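Local coordinates for protein homoserine O-acetyltransferase (Bacillus anthracis str. 'Ames Ancestor', PDB 3I1I) that probably transfers the acetyl group of acetyl-CoA to the hydroxyl of L-homoserine, an early step of methionine biosynthesis, at residues A[28-36]-A[54-62]; A[165-175]-A[302-310]. All coordinates share one frame; numbering follows the deposited sequence.

Interaction 1 of 2, residues A[28-36]-A[54-62]; sequences QMGYETYGT and TSHAAGKYT
Glu32 reaches from strand 24-34 over the turn at Ser55-His56 and spreads its carboxylate among four donors, two on each oxygen. Its CG sits between the backbone N and the carbonyl carbon (chi1 73°), and the chain runs extended from there to the loop. Glu32 OE1 accepts from Tyr61 OH through its syn lone pair at 2.5 Å and from Ser55 OG, which comes in from above the carboxylate plane at 2.9 Å; that hydroxyl is also hydrogen-bonded to Lys9 NZ. Glu32 OE2 turns its own syn lone pair to His56 ND1, 2.8 Å away in a nearly straight bond (167°) that lies in the imidazole plane, the carboxylate and ring planes being 51° apart. From outside the carboxylate plane, Tyr34 OH gives Glu32 OE2 a fourth bond, at 2.7 Å. With donors in and out of its plane, the buried group is fixed in rotation and probably held as the anion. The Tyr34 hydroxyl in turn accepts from Ala58 N, while Ala58 CB makes a CH-pi contact over one face of the phenol ring. The arrangement is a carboxylate-centred hydrogen-bond network with a His-carboxylate pair, tying the loop after strand 44-48 to the central sheet of an alpha/beta-hydrolase fold.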
loop_
_atom_site.group_PDB
_atom_site.type_symbol
_atom_site.label_atom_id
_atom_site.label_comp_id
_atom_site.label_asym_id
_atom_site.label_seq_id
_atom_site.Cartn_x
_atom_site.Cartn_y
_atom_site.Cartn_z
ATOM N N GLN A 28 27.166 -14.308 -9.258
ATOM C CA GLN A 28 27.138 -14.499 -10.706
ATOM C C GLN A 28 26.186 -13.462 -11.293
ATOM O O GLN A 28 25.352 -12.911 -10.595
ATOM C CB GLN A 28 26.638 -15.885 -11.069
ATOM C CG GLN A 28 25.299 -16.218 -10.391
ATOM C CD GLN A 28 24.696 -17.557 -10.793
ATOM O OE1 GLN A 28 25.374 -18.416 -11.345
ATOM N NE2 GLN A 28 23.388 -17.716 -10.539
HETATM N N MSE A 29 26.295 -13.257 -12.597
HETATM C CA MSE A 29 25.596 -12.214 -13.283
HETATM C C MSE A 29 25.419 -12.593 -14.744
HETATM O O MSE A 29 26.388 -12.737 -15.471
HETATM C CB MSE A 29 26.401 -10.928 -13.172
HETATM C CG MSE A 29 25.657 -9.681 -13.640
HETATM SE SE MSE A 29 26.847 -8.130 -13.600
HETATM C CE MSE A 29 25.774 -6.924 -12.628
ATOM N N GLY A 30 24.184 -12.725 -15.195
ATOM C CA GLY A 30 23.966 -13.000 -16.605
ATOM C C GLY A 30 24.217 -11.763 -17.420
ATOM O O GLY A 30 24.131 -10.682 -16.905
ATOM N N TYR A 31 24.541 -11.906 -18.692
ATOM C CA TYR A 31 24.594 -10.734 -19.560
ATOM C C TYR A 31 24.446 -11.152 -20.998
ATOM O O TYR A 31 24.424 -12.346 -21.305
ATOM C CB TYR A 31 25.893 -9.947 -19.389
ATOM C CG TYR A 31 27.151 -10.635 -19.871
ATOM C CD1 TYR A 31 27.689 -10.338 -21.100
ATOM C CD2 TYR A 31 27.837 -11.545 -19.064
ATOM C CE1 TYR A 31 28.849 -10.962 -21.551
ATOM C CE2 TYR A 31 29.033 -12.163 -19.504
ATOM C CZ TYR A 31 29.525 -11.871 -20.745
ATOM O OH TYR A 31 30.686 -12.462 -21.215
ATOM N N GLU A 32 24.335 -10.167 -21.876
ATOM C CA GLU A 32 24.213 -10.453 -23.275
ATOM C C GLU A 32 24.686 -9.231 -24.017
ATOM O O GLU A 32 24.695 -8.159 -23.440
ATOM C CB GLU A 32 22.769 -10.854 -23.618
ATOM C CG GLU A 32 21.757 -9.722 -23.604
ATOM C CD GLU A 32 20.342 -10.232 -23.609
ATOM O OE1 GLU A 32 20.006 -10.945 -22.640
ATOM O OE2 GLU A 32 19.563 -9.902 -24.565
ATOM N N THR A 33 25.108 -9.396 -25.271
ATOM C CA THR A 33 25.720 -8.317 -26.056
ATOM C C THR A 33 25.138 -8.312 -27.464
ATOM O O THR A 33 24.630 -9.313 -27.944
ATOM C CB THR A 33 27.285 -8.459 -26.156
ATOM O OG1 THR A 33 27.632 -9.497 -27.101
ATOM C CG2 THR A 33 27.929 -8.769 -24.780
ATOM N N TYR A 34 25.219 -7.168 -28.121
ATOM C CA TYR A 34 24.732 -6.994 -29.463
ATOM C C TYR A 34 25.765 -6.164 -30.229
ATOM O O TYR A 34 26.457 -5.332 -29.653
ATOM C CB TYR A 34 23.380 -6.276 -29.497
ATOM C CG TYR A 34 22.458 -6.542 -28.327
ATOM C CD1 TYR A 34 21.719 -7.723 -28.238
ATOM C CD2 TYR A 34 22.280 -5.596 -27.319
ATOM C CE1 TYR A 34 20.853 -7.967 -27.149
ATOM C CE2 TYR A 34 21.415 -5.837 -26.243
ATOM C CZ TYR A 34 20.709 -7.018 -26.162
ATOM O OH TYR A 34 19.842 -7.243 -25.099
ATOM N N GLY A 35 25.862 -6.384 -31.541
ATOM C CA GLY A 35 26.888 -5.702 -32.341
ATOM C C GLY A 35 28.294 -6.258 -32.131
ATOM O O GLY A 35 28.477 -7.324 -31.547
ATOM N N THR A 36 29.281 -5.495 -32.589
ATOM C CA THR A 36 30.652 -5.942 -32.674
ATOM C C THR A 36 31.602 -4.956 -32.014
ATOM O O THR A 36 31.594 -3.754 -32.311
ATOM C CB THR A 36 31.056 -6.094 -34.169
ATOM O OG1 THR A 36 30.087 -6.903 -34.823
ATOM C CG2 THR A 36 32.431 -6.747 -34.357
ATOM N N THR A 54 15.330 -7.557 -16.953
ATOM C CA THR A 54 16.456 -8.477 -17.047
ATOM C C THR A 54 17.474 -7.915 -18.053
ATOM O O THR A 54 17.257 -6.857 -18.634
ATOM C CB THR A 54 16.009 -9.908 -17.543
ATOM O OG1 THR A 54 15.700 -9.903 -18.960
ATOM C CG2 THR A 54 14.814 -10.418 -16.775
ATOM N N SER A 55 18.550 -8.666 -18.296
ATOM C CA SER A 55 19.569 -8.296 -19.279
ATOM C C SER A 55 19.034 -8.165 -20.731
ATOM O O SER A 55 19.703 -7.600 -21.595
ATOM C CB SER A 55 20.708 -9.330 -19.255
ATOM O OG SER A 55 20.256 -10.568 -19.816
ATOM N N HIS A 56 17.835 -8.684 -20.978
ATOM C CA HIS A 56 17.269 -8.750 -22.326
ATOM C C HIS A 56 16.743 -7.419 -22.817
ATOM O O HIS A 56 15.548 -7.204 -22.941
ATOM C CB HIS A 56 16.151 -9.804 -22.376
ATOM C CG HIS A 56 15.862 -10.292 -23.756
ATOM N ND1 HIS A 56 16.863 -10.523 -24.683
ATOM C CD2 HIS A 56 14.695 -10.623 -24.361
ATOM C CE1 HIS A 56 16.312 -10.945 -25.810
ATOM N NE2 HIS A 56 14.998 -11.019 -25.637
ATOM N N ALA A 57 17.670 -6.516 -23.081
ATOM C CA ALA A 57 17.340 -5.181 -23.542
ATOM C C ALA A 57 16.887 -5.163 -25.006
ATOM O O ALA A 57 16.219 -4.235 -25.422
ATOM C CB ALA A 57 18.555 -4.248 -23.372
ATOM N N ALA A 58 17.309 -6.146 -25.796
ATOM C CA ALA A 58 16.974 -6.156 -27.239
ATOM C C ALA A 58 17.014 -7.550 -27.847
ATOM O O ALA A 58 17.555 -8.516 -27.278
ATOM C CB ALA A 58 17.894 -5.201 -28.025
ATOM N N GLY A 59 16.367 -7.656 -29.002
ATOM C CA GLY A 59 16.421 -8.866 -29.800
ATOM C C GLY A 59 15.652 -9.993 -29.163
ATOM O O GLY A 59 14.738 -9.758 -28.357
ATOM N N LYS A 60 16.016 -11.212 -29.583
ATOM C CA LYS A 60 15.327 -12.437 -29.174
ATOM C C LYS A 60 16.300 -13.556 -28.963
ATOM O O LYS A 60 17.348 -13.608 -29.610
ATOM C CB LYS A 60 14.352 -12.900 -30.241
ATOM C CG LYS A 60 13.504 -11.823 -30.900
ATOM C CD LYS A 60 12.358 -12.481 -31.668
ATOM C CE LYS A 60 11.402 -11.472 -32.269
ATOM N NZ LYS A 60 10.088 -12.076 -32.685
ATOM N N TYR A 61 15.917 -14.469 -28.077
ATOM C CA TYR A 61 16.712 -15.637 -27.756
ATOM C C TYR A 61 16.426 -16.826 -28.709
ATOM O O TYR A 61 17.257 -17.705 -28.856
ATOM C CB TYR A 61 16.448 -16.088 -26.325
ATOM C CG TYR A 61 16.889 -15.137 -25.242
ATOM C CD1 TYR A 61 18.218 -14.703 -25.155
ATOM C CD2 TYR A 61 15.995 -14.705 -24.271
ATOM C CE1 TYR A 61 18.625 -13.835 -24.148
ATOM C CE2 TYR A 61 16.388 -13.858 -23.264
ATOM C CZ TYR A 61 17.713 -13.419 -23.207
ATOM O OH TYR A 61 18.100 -12.580 -22.203
ATOM N N THR A 62 15.244 -16.879 -29.302
ATOM C CA THR A 62 14.947 -17.846 -30.390
ATOM C C THR A 62 14.121 -17.082 -31.404
ATOM O O THR A 62 13.500 -16.056 -31.067
ATOM C CB THR A 62 14.152 -19.098 -29.903
ATOM O OG1 THR A 62 12.762 -18.778 -29.792
ATOM C CG2 THR A 62 14.647 -19.588 -28.530
#

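Interaction 2 of 2, residues A[165-175]-A[302-310]; sequences AVHYPHMVERM and ALSNVEANV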
loop_
_atom_site.group_PDB
_atom_site.type_symbol
_atom_site.label_atom_id
_atom_site.label_comp_id
_atom_site.label_asym_id
_atom_site.label_seq_id
_atom_site.Cartn_x
_atom_site.Cartn_y
_atom_site.Cartn_z
ATOM N N ALA A 165 28.694 6.996 -13.524
ATOM C CA ALA A 165 29.178 8.340 -13.809
ATOM C C ALA A 165 29.878 8.972 -12.580
ATOM O O ALA A 165 30.920 9.633 -12.702
ATOM C CB ALA A 165 28.040 9.222 -14.300
ATOM N N VAL A 166 29.322 8.746 -11.405
ATOM C CA VAL A 166 29.921 9.262 -10.173
ATOM C C VAL A 166 31.216 8.493 -9.823
ATOM O O VAL A 166 32.247 9.094 -9.604
ATOM C CB VAL A 166 28.912 9.203 -8.990
ATOM C CG1 VAL A 166 29.600 9.459 -7.664
ATOM C CG2 VAL A 166 27.789 10.204 -9.233
ATOM N N HIS A 167 31.164 7.167 -9.815
ATOM C CA HIS A 167 32.257 6.400 -9.256
ATOM C C HIS A 167 33.302 5.898 -10.216
ATOM O O HIS A 167 34.342 5.483 -9.764
ATOM C CB HIS A 167 31.710 5.275 -8.409
ATOM C CG HIS A 167 31.033 5.761 -7.176
ATOM N ND1 HIS A 167 31.695 5.918 -5.972
ATOM C CD2 HIS A 167 29.765 6.201 -6.970
ATOM C CE1 HIS A 167 30.848 6.388 -5.065
ATOM N NE2 HIS A 167 29.674 6.580 -5.645
ATOM N N TYR A 168 33.070 5.960 -11.528
ATOM C CA TYR A 168 34.082 5.565 -12.477
ATOM C C TYR A 168 34.254 6.644 -13.498
ATOM O O TYR A 168 34.089 6.430 -14.701
ATOM C CB TYR A 168 33.712 4.235 -13.129
ATOM C CG TYR A 168 33.713 3.103 -12.155
ATOM C CD1 TYR A 168 34.905 2.614 -11.634
ATOM C CD2 TYR A 168 32.538 2.557 -11.719
ATOM C CE1 TYR A 168 34.917 1.576 -10.696
ATOM C CE2 TYR A 168 32.519 1.490 -10.780
ATOM C CZ TYR A 168 33.697 1.012 -10.281
ATOM O OH TYR A 168 33.656 -0.028 -9.398
ATOM N N PRO A 169 34.619 7.826 -13.023
ATOM C CA PRO A 169 34.665 8.944 -13.919
ATOM C C PRO A 169 35.750 8.866 -15.004
ATOM O O PRO A 169 35.599 9.534 -16.006
ATOM C CB PRO A 169 34.970 10.113 -12.981
ATOM C CG PRO A 169 35.724 9.493 -11.900
ATOM C CD PRO A 169 35.087 8.189 -11.667
ATOM N N HIS A 170 36.823 8.103 -14.851
ATOM C CA HIS A 170 37.770 8.040 -15.960
ATOM C C HIS A 170 37.282 7.089 -17.060
ATOM O O HIS A 170 37.921 6.993 -18.094
ATOM C CB HIS A 170 39.180 7.626 -15.502
ATOM C CG HIS A 170 39.674 8.378 -14.305
ATOM N ND1 HIS A 170 39.414 9.722 -14.106
ATOM C CD2 HIS A 170 40.403 7.968 -13.233
ATOM C CE1 HIS A 170 39.932 10.100 -12.950
ATOM N NE2 HIS A 170 40.556 9.061 -12.410
HETATM N N MSE A 171 36.167 6.393 -16.839
HETATM C CA MSE A 171 35.721 5.357 -17.743
HETATM C C MSE A 171 34.483 5.703 -18.513
HETATM O O MSE A 171 34.174 4.992 -19.439
HETATM C CB MSE A 171 35.424 4.068 -16.979
HETATM C CG MSE A 171 36.649 3.349 -16.435
HETATM SE SE MSE A 171 36.188 1.713 -15.528
HETATM C CE MSE A 171 35.787 0.628 -17.123
ATOM N N VAL A 172 33.762 6.761 -18.163
ATOM C CA VAL A 172 32.464 7.027 -18.766
ATOM C C VAL A 172 32.476 8.302 -19.611
ATOM O O VAL A 172 32.615 9.404 -19.108
ATOM C CB VAL A 172 31.375 7.137 -17.674
ATOM C CG1 VAL A 172 30.000 7.439 -18.289
ATOM C CG2 VAL A 172 31.329 5.867 -16.799
ATOM N N GLU A 173 32.283 8.168 -20.906
ATOM C CA GLU A 173 32.270 9.335 -21.777
ATOM C C GLU A 173 30.956 10.090 -21.727
ATOM O O GLU A 173 30.934 11.337 -21.819
ATOM C CB GLU A 173 32.569 8.932 -23.209
ATOM C CG GLU A 173 33.962 8.347 -23.327
ATOM C CD GLU A 173 34.365 8.008 -24.743
ATOM O OE1 GLU A 173 33.685 8.401 -25.719
ATOM O OE2 GLU A 173 35.399 7.342 -24.875
ATOM N N ARG A 174 29.879 9.319 -21.594
ATOM C CA ARG A 174 28.532 9.824 -21.710
ATOM C C ARG A 174 27.634 9.049 -20.806
ATOM O O ARG A 174 27.720 7.835 -20.740
ATOM C CB ARG A 174 28.034 9.650 -23.119
ATOM C CG ARG A 174 28.820 10.401 -24.147
ATOM C CD ARG A 174 28.326 10.108 -25.572
ATOM N NE ARG A 174 29.251 10.634 -26.554
ATOM C CZ ARG A 174 30.458 10.120 -26.810
ATOM N NH1 ARG A 174 30.908 9.028 -26.187
ATOM N NH2 ARG A 174 31.237 10.712 -27.708
HETATM N N MSE A 175 26.732 9.740 -20.126
HETATM C CA MSE A 175 25.720 9.049 -19.324
HETATM C C MSE A 175 24.328 9.543 -19.716
HETATM O O MSE A 175 24.113 10.730 -19.823
HETATM C CB MSE A 175 25.981 9.272 -17.856
HETATM C CG MSE A 175 25.098 8.427 -16.958
HETATM SE SE MSE A 175 23.496 9.406 -16.427
HETATM C CE MSE A 175 24.375 10.598 -15.167
ATOM N N ALA A 302 29.067 14.776 -4.663
ATOM C CA ALA A 302 28.971 13.552 -5.451
ATOM C C ALA A 302 29.111 13.919 -6.935
ATOM O O ALA A 302 29.871 13.303 -7.666
ATOM C CB ALA A 302 27.643 12.805 -5.171
ATOM N N LEU A 303 28.427 14.972 -7.353
ATOM C CA LEU A 303 28.387 15.343 -8.749
ATOM C C LEU A 303 29.675 15.979 -9.242
ATOM O O LEU A 303 29.975 15.911 -10.425
ATOM C CB LEU A 303 27.206 16.268 -8.995
ATOM C CG LEU A 303 25.821 15.634 -8.865
ATOM C CD1 LEU A 303 24.731 16.716 -8.770
ATOM C CD2 LEU A 303 25.589 14.681 -10.074
ATOM N N SER A 304 30.442 16.600 -8.342
ATOM C CA SER A 304 31.763 17.143 -8.684
ATOM C C SER A 304 32.664 16.113 -9.391
ATOM O O SER A 304 33.526 16.459 -10.179
ATOM C CB SER A 304 32.458 17.680 -7.410
ATOM O OG SER A 304 32.887 16.608 -6.559
ATOM N N ASN A 305 32.472 14.842 -9.081
ATOM C CA ASN A 305 33.316 13.786 -9.638
ATOM C C ASN A 305 32.940 13.404 -11.089
ATOM O O ASN A 305 33.758 12.852 -11.814
ATOM C CB ASN A 305 33.215 12.539 -8.760
ATOM C CG ASN A 305 33.783 12.744 -7.364
ATOM O OD1 ASN A 305 34.989 12.686 -7.187
ATOM N ND2 ASN A 305 32.914 12.941 -6.360
ATOM N N VAL A 306 31.699 13.653 -11.487
ATOM C CA VAL A 306 31.233 13.292 -12.815
ATOM C C VAL A 306 32.025 14.067 -13.870
ATOM O O VAL A 306 32.171 15.265 -13.763
ATOM C CB VAL A 306 29.713 13.573 -12.980
ATOM C CG1 VAL A 306 29.257 13.410 -14.424
ATOM C CG2 VAL A 306 28.893 12.655 -12.003
ATOM N N GLU A 307 32.553 13.359 -14.869
ATOM C CA GLU A 307 33.226 14.012 -16.005
ATOM C C GLU A 307 32.569 13.634 -17.351
ATOM O O GLU A 307 32.959 14.149 -18.379
ATOM C CB GLU A 307 34.733 13.693 -16.025
ATOM C CG GLU A 307 35.492 14.007 -14.691
ATOM C CD GLU A 307 35.469 15.512 -14.259
ATOM O OE1 GLU A 307 35.341 16.365 -15.134
ATOM O OE2 GLU A 307 35.611 15.847 -13.040
ATOM N N ALA A 308 31.573 12.757 -17.333
ATOM C CA ALA A 308 30.849 12.375 -18.553
ATOM C C ALA A 308 30.019 13.560 -19.052
ATOM O O ALA A 308 29.625 14.420 -18.271
ATOM C CB ALA A 308 29.945 11.213 -18.274
ATOM N N ASN A 309 29.762 13.605 -20.350
ATOM C CA ASN A 309 28.682 14.440 -20.887
ATOM C C ASN A 309 27.424 13.825 -20.337
ATOM O O ASN A 309 27.293 12.619 -20.423
ATOM C CB ASN A 309 28.629 14.350 -22.426
ATOM C CG ASN A 309 29.664 15.216 -23.128
ATOM O OD1 ASN A 309 30.579 15.728 -22.523
ATOM N ND2 ASN A 309 29.498 15.386 -24.430
ATOM N N VAL A 310 26.524 14.606 -19.752
ATOM C CA VAL A 310 25.328 14.033 -19.102
ATOM C C VAL A 310 24.025 14.483 -19.773
ATOM O O VAL A 310 23.846 15.678 -20.026
ATOM C CB VAL A 310 25.276 14.400 -17.582
ATOM C CG1 VAL A 310 23.863 14.153 -16.976
ATOM C CG2 VAL A 310 26.372 13.622 -16.805
HETATM O O HOH W 1 31.572 10.638 -15.204
#
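Two neighbouring parallel strands of the alpha/beta-hydrolase sheet, 174-178 and 309-313, begin side by side here, each preceded by a helix and a connecting loop. The ladder opens with Asn309 N donating to Glu173 O at 2.9 Å, and continues with Met175 N donating to Asn309 O, also at 2.9 Å. The side chains of Arg174 and Asn309 share one face of the sheet, those of Met175 and Val310 the other. On the first face Arg174 forms a salt bridge with Glu173 and also bonds to the carbonyl of His149, whereas the Asn309 amide bonds to the backbone of Lys372 and Ser374 near the C-terminus. On the second face Met175, a selenomethionine, runs alongside Val310; the bend at chi2 (-94°) and chi3 brings Met175 CE within 4.0 Å of Val310 CG1 and CG2. Just before the strands, Ala308 CB presses on Val172, 3.8 Å from Val172 CG1 and closer still to the carbonyl oxygen. The end of helix 156-167 and the loop after helix 299-304 form a second patch, where Val166 CG2 meets Val306 CG2 at 3.9 Å and Val166 CG1 approaches the Ala302 carbonyl. Leu333 of helix 324-335 touches both Val306 and Val310. Pro169 packs its ring against the backbone of Asn305. Between the helix end and the loop, one water donates to Ala165 O at 2.8 Å and accepts from Glu307 N at 2.9 Å.

Both contacts reach the same mixed eight-stranded sheet, but at separate places: their centres lie 25 Å apart and their nearest atoms about 11 Å, without touching. Along the chain they follow in series, interaction 1 being complete before interaction 2 opens. Interaction 1 uses strand 24-34, second in the sheet order, whereas interaction 2 joins 174-178 and 309-313, sixth and seventh. Strands 87-91, 44-48 and 150-154 lie between them. Interaction 1 thus fastens a loop to the antiparallel side of the sheet, while interaction 2 pairs strands on its parallel side. Strand 150-154, which leads into a probable nucleophile elbow at Ser155, has interaction 1 on one side of it in the sheet order and interaction 2 on the other.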